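PDB 4OOU: mannan endo-1,4-beta-mannosidase from Cryptopygus antarcticus, which hydrolyses internal beta-1,4-mannosidic linkages in mannans, galactomannans and glucomannans, releasing mainly short manno-oligosaccharides. Local coordinates for residues 40-45 with 354-359; 158-163 with 227-232. All coordinates share one frame; numbering follows the deposited sequence.

Contact 1: residues 40-45 with 354-359; sequences SGVNFA and SNQMYG
Strand 35-43 of the TIM barrel meets helix 353-361 outside the barrel wall through V42 and Q356, whose CA atoms lie 7.4 Å apart. The touch is made by one amide oxygen against one valine: Q356 OE1 sits 3.7 Å from V42 CB and 3.8 Å from V42 CG1. Q356 sends its CG anti to the carbonyl carbon (chi1 -75°) and stays extended through chi2 at -180°, which carries the amide off the helix to the strand, its oxygen meeting the valine. The V42 side chain also rests on V72 of helix 58-74. The polar end of Q356 is spent on other partners: OE1 takes a hydrogen bond with T340 OG1 on the adjoining strand 337-340, and NE2 one with Q342 O. N43, next along the strand and with its side chain near E312, the probable nucleophile, bonds through ND2 to T340 O and G311 O and through OD1 to R81 NH1. A buried amide oxygen, held by T340 OG1, thus lies against valine hydrocarbon: helix and strand are joined here by van der Waals contact, while the amide is satisfied by its neighbours.

Contact 2: residues 158-163 with 227-232; sequences NALTPM and SAIHNA
L160 of helix 149-167 reaches across to I229 of helix 215-232, and the close part of the interface is this one apolar pair. L160 CD2 lies 3.8 Å from I229 CG1, branch against branch, in a buried position. The leucine gets there with CG anti to its own N (chi1 -177°), which swings the isobutyl group off the helix toward its neighbour. A228 turns its methyl to the same side and packs on I156, one turn back on the partner helix. Toward the other flank the fit opens. T161 CG2 and A232 CB stand 4.4 Å apart, although the backbones come nearest here, with the two CA atoms at 6.2 Å. On this partly exposed side a water bridges the helices: it donates to A228 O over 3.1 Å and is hydrogen-bonded to T161 OG1 at 3.0 Å. T161 OG1 also makes a weak hydrogen bond to I156 O, within its own helix, which has a wide pi-type turn at 158-160 and a kink at P162. Neighbouring helices packed side by side in this way form the outer helical layer of a (beta/alpha)8 barrel.

How the contacts relate
Both contacts involve the helical layer of the barrel, but on opposite sides of the chain's centre: their own centres are 30 Å apart and they share no helix or strand. Contact 1 joins a wall strand to a helix and is buried throughout; contact 2 joins two helices and is only partly buried. Their chemistry differs accordingly. In contact 1 a polar side chain has its amide hydrogen-bonded to T340 and Q342, and one neighbour along the strand approaches the catalytic centre. In contact 2, away from the substrate and catalytic residues, hydrocarbon meets hydrocarbon and a water supplies the polar link. In sequence, 158-163 and 227-232 fall within the span from 40-45 to 354-359.

Contact 1: residues 40-45 with 354-359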
loop_
_atom_site.group_PDB
_atom_site.type_symbol
_atom_site.label_atom_id
_atom_site.label_comp_id
_atom_site.label_asym_id
_atom_site.label_seq_id
_atom_site.Cartn_x
_atom_site.Cartn_y
_atom_site.Cartn_z
ATOM N N SER A 40 -2.880 6.116 -11.142
ATOM C CA SER A 40 -2.112 5.485 -12.200
ATOM C C SER A 40 -0.628 5.708 -11.974
ATOM O O SER A 40 -0.189 6.844 -11.786
ATOM C CB SER A 40 -2.523 6.042 -13.543
ATOM O OG SER A 40 -1.933 5.252 -14.545
ATOM N N GLY A 41 0.151 4.634 -12.021
ATOM C CA GLY A 41 1.525 4.722 -11.627
ATOM C C GLY A 41 2.190 3.421 -11.286
ATOM O O GLY A 41 1.806 2.365 -11.782
ATOM N N VAL A 42 3.205 3.504 -10.439
ATOM C CA VAL A 42 4.104 2.384 -10.185
ATOM C C VAL A 42 4.455 2.202 -8.716
ATOM O O VAL A 42 4.314 3.126 -7.883
ATOM C CB VAL A 42 5.437 2.586 -10.922
ATOM C CG1 VAL A 42 5.182 3.074 -12.332
ATOM C CG2 VAL A 42 6.318 3.597 -10.217
ATOM N N ASN A 43 4.953 1.007 -8.435
ATOM C CA ASN A 43 5.703 0.754 -7.231
ATOM C C ASN A 43 7.176 1.025 -7.516
ATOM O O ASN A 43 7.675 0.573 -8.544
ATOM C CB ASN A 43 5.614 -0.711 -6.862
ATOM C CG ASN A 43 4.302 -1.074 -6.284
ATOM O OD1 ASN A 43 4.156 -1.069 -5.066
ATOM N ND2 ASN A 43 3.346 -1.441 -7.137
ATOM N N PHE A 44 7.888 1.692 -6.601
ATOM C CA PHE A 44 9.318 1.877 -6.811
ATOM C C PHE A 44 10.026 0.535 -6.730
ATOM O O PHE A 44 10.769 0.179 -7.679
ATOM C CB PHE A 44 9.959 2.943 -5.916
ATOM C CG PHE A 44 9.675 4.379 -6.345
ATOM C CD1 PHE A 44 9.323 4.707 -7.660
ATOM C CD2 PHE A 44 9.792 5.423 -5.421
ATOM C CE1 PHE A 44 9.070 6.031 -8.034
ATOM C CE2 PHE A 44 9.556 6.744 -5.798
ATOM C CZ PHE A 44 9.190 7.043 -7.106
ATOM N N ALA A 45 9.837 -0.231 -5.656
ATOM C CA ALA A 45 9.212 0.141 -4.375
ATOM C C ALA A 45 10.306 0.589 -3.413
ATOM O O ALA A 45 10.028 0.962 -2.270
ATOM C CB ALA A 45 8.474 -1.059 -3.776
ATOM N N SER A 354 11.044 1.102 -18.292
ATOM C CA SER A 354 10.635 1.650 -19.573
ATOM C C SER A 354 9.192 1.373 -20.000
ATOM O O SER A 354 8.455 2.270 -20.404
ATOM C CB SER A 354 11.597 1.176 -20.670
ATOM O OG SER A 354 12.450 2.230 -20.996
ATOM N N ASN A 355 8.774 0.136 -19.995
ATOM C CA ASN A 355 7.470 -0.068 -20.496
ATOM C C ASN A 355 6.473 0.107 -19.341
ATOM O O ASN A 355 5.317 0.413 -19.566
ATOM C CB ASN A 355 7.382 -1.331 -21.406
ATOM C CG ASN A 355 6.870 -2.563 -20.707
ATOM O OD1 ASN A 355 5.926 -3.151 -21.154
ATOM N ND2 ASN A 355 7.526 -2.984 -19.670
ATOM N N GLN A 356 6.922 0.044 -18.103
ATOM C CA GLN A 356 6.135 0.727 -17.071
ATOM C C GLN A 356 5.806 2.181 -17.441
ATOM O O GLN A 356 4.677 2.617 -17.178
ATOM C CB GLN A 356 6.801 0.681 -15.720
ATOM C CG GLN A 356 6.678 -0.687 -15.111
ATOM C CD GLN A 356 7.329 -0.760 -13.773
ATOM O OE1 GLN A 356 6.732 -0.379 -12.756
ATOM N NE2 GLN A 356 8.565 -1.245 -13.756
ATOM N N MET A 357 6.738 2.911 -18.072
ATOM C CA MET A 357 6.423 4.279 -18.546
ATOM C C MET A 357 5.450 4.248 -19.726
ATOM O O MET A 357 4.523 5.062 -19.806
ATOM C CB MET A 357 7.679 5.068 -18.911
ATOM C CG MET A 357 8.534 5.494 -17.732
ATOM S SD MET A 357 9.833 6.661 -18.198
ATOM C CE MET A 357 11.220 5.584 -18.478
ATOM N N TYR A 358 5.653 3.291 -20.629
ATOM C CA TYR A 358 4.763 3.099 -21.762
ATOM C C TYR A 358 3.362 2.930 -21.206
ATOM O O TYR A 358 2.454 3.658 -21.581
ATOM C CB TYR A 358 5.192 1.884 -22.616
ATOM C CG TYR A 358 4.436 1.683 -23.938
ATOM C CD1 TYR A 358 4.093 2.756 -24.751
ATOM C CD2 TYR A 358 4.109 0.401 -24.390
ATOM C CE1 TYR A 358 3.407 2.560 -25.945
ATOM C CE2 TYR A 358 3.432 0.190 -25.580
ATOM C CZ TYR A 358 3.077 1.272 -26.361
ATOM O OH TYR A 358 2.411 1.071 -27.564
ATOM N N GLY A 359 3.211 1.982 -20.289
ATOM C CA GLY A 359 1.945 1.726 -19.641
ATOM C C GLY A 359 1.247 2.976 -19.137
ATOM O O GLY A 359 0.084 3.210 -19.482
#

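Contact 2: residues 158-163 with 227-232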
loop_
_atom_site.group_PDB
_atom_site.type_symbol
_atom_site.label_atom_id
_atom_site.label_comp_id
_atom_site.label_asym_id
_atom_site.label_seq_id
_atom_site.Cartn_x
_atom_site.Cartn_y
_atom_site.Cartn_z
ATOM N N ASN A 158 6.771 6.469 19.920
ATOM C CA ASN A 158 8.109 6.959 19.658
ATOM C C ASN A 158 8.527 7.059 18.205
ATOM O O ASN A 158 9.593 7.632 17.886
ATOM C CB ASN A 158 9.103 6.055 20.376
ATOM C CG ASN A 158 9.027 6.218 21.865
ATOM O OD1 ASN A 158 8.655 7.292 22.372
ATOM N ND2 ASN A 158 9.362 5.165 22.577
ATOM N N ALA A 159 7.728 6.479 17.314
ATOM C CA ALA A 159 8.009 6.603 15.896
ATOM C C ALA A 159 6.782 7.103 15.172
ATOM O O ALA A 159 6.818 8.177 14.589
ATOM C CB ALA A 159 8.484 5.277 15.334
ATOM N N LEU A 160 5.675 6.368 15.240
ATOM C CA LEU A 160 4.589 6.558 14.244
ATOM C C LEU A 160 3.780 7.848 14.397
ATOM O O LEU A 160 3.704 8.638 13.478
ATOM C CB LEU A 160 3.675 5.340 14.202
ATOM C CG LEU A 160 2.577 5.420 13.142
ATOM C CD1 LEU A 160 3.183 5.291 11.768
ATOM C CD2 LEU A 160 1.514 4.366 13.408
ATOM N N THR A 161 3.167 8.039 15.560
ATOM C CA THR A 161 2.514 9.297 15.876
ATOM C C THR A 161 3.411 10.496 15.442
ATOM O O THR A 161 2.967 11.388 14.711
ATOM C CB THR A 161 2.103 9.335 17.356
ATOM O OG1 THR A 161 1.194 8.259 17.646
ATOM C CG2 THR A 161 1.425 10.628 17.676
ATOM N N PRO A 162 4.691 10.497 15.836
ATOM C CA PRO A 162 5.502 11.633 15.378
ATOM C C PRO A 162 5.681 11.715 13.853
ATOM O O PRO A 162 5.746 12.830 13.292
ATOM C CB PRO A 162 6.856 11.443 16.083
ATOM C CG PRO A 162 6.722 10.257 16.969
ATOM C CD PRO A 162 5.298 9.787 16.974
ATOM N N MET A 163 5.764 10.570 13.192
ATOM C CA MET A 163 5.804 10.558 11.717
ATOM C C MET A 163 4.498 11.111 11.119
ATOM O O MET A 163 4.503 11.921 10.200
ATOM C CB MET A 163 6.027 9.140 11.185
ATOM C CG MET A 163 7.430 8.606 11.321
ATOM S SD MET A 163 7.431 6.964 10.548
ATOM C CE MET A 163 7.373 6.045 12.045
ATOM N N SER A 227 -5.506 2.848 13.959
ATOM C CA SER A 227 -6.205 3.662 14.904
ATOM C C SER A 227 -5.355 4.875 15.202
ATOM O O SER A 227 -5.887 5.976 15.310
ATOM C CB SER A 227 -6.554 2.922 16.190
ATOM O OG SER A 227 -7.143 3.866 17.091
ATOM N N ALA A 228 -4.046 4.675 15.320
ATOM C CA ALA A 228 -3.182 5.716 15.839
ATOM C C ALA A 228 -2.823 6.739 14.757
ATOM O O ALA A 228 -2.640 7.961 15.034
ATOM C CB ALA A 228 -1.945 5.107 16.467
ATOM N N ILE A 229 -2.729 6.252 13.524
ATOM C CA ILE A 229 -2.636 7.165 12.378
ATOM C C ILE A 229 -3.878 8.077 12.308
ATOM O O ILE A 229 -3.772 9.304 12.187
ATOM C CB ILE A 229 -2.535 6.398 11.046
ATOM C CG1 ILE A 229 -1.281 5.501 11.034
ATOM C CG2 ILE A 229 -2.516 7.399 9.889
ATOM C CD1 ILE A 229 -1.169 4.551 9.864
ATOM N N HIS A 230 -5.060 7.468 12.357
ATOM C CA HIS A 230 -6.279 8.251 12.338
ATOM C C HIS A 230 -6.317 9.180 13.550
ATOM O O HIS A 230 -6.673 10.331 13.400
ATOM C CB HIS A 230 -7.525 7.352 12.298
ATOM C CG HIS A 230 -7.682 6.570 11.021
ATOM N ND1 HIS A 230 -7.725 7.169 9.778
ATOM C CD2 HIS A 230 -7.845 5.240 10.802
ATOM C CE1 HIS A 230 -7.889 6.238 8.852
ATOM N NE2 HIS A 230 -7.979 5.060 9.448
ATOM N N ASN A 231 -5.932 8.697 14.734
ATOM C CA ASN A 231 -5.879 9.567 15.936
ATOM C C ASN A 231 -5.095 10.863 15.655
ATOM O O ASN A 231 -5.498 11.951 16.038
ATOM C CB ASN A 231 -5.253 8.861 17.169
ATOM C CG ASN A 231 -6.165 7.799 17.801
ATOM O OD1 ASN A 231 -5.682 6.816 18.357
ATOM N ND2 ASN A 231 -7.466 7.971 17.687
ATOM N N ALA A 232 -3.980 10.716 14.966
ATOM C CA ALA A 232 -3.067 11.817 14.738
ATOM C C ALA A 232 -3.491 12.684 13.553
ATOM O O ALA A 232 -3.324 13.907 13.590
ATOM C CB ALA A 232 -1.647 11.268 14.530
HETATM O O HOH W 1 -1.436 9.666 17.371
#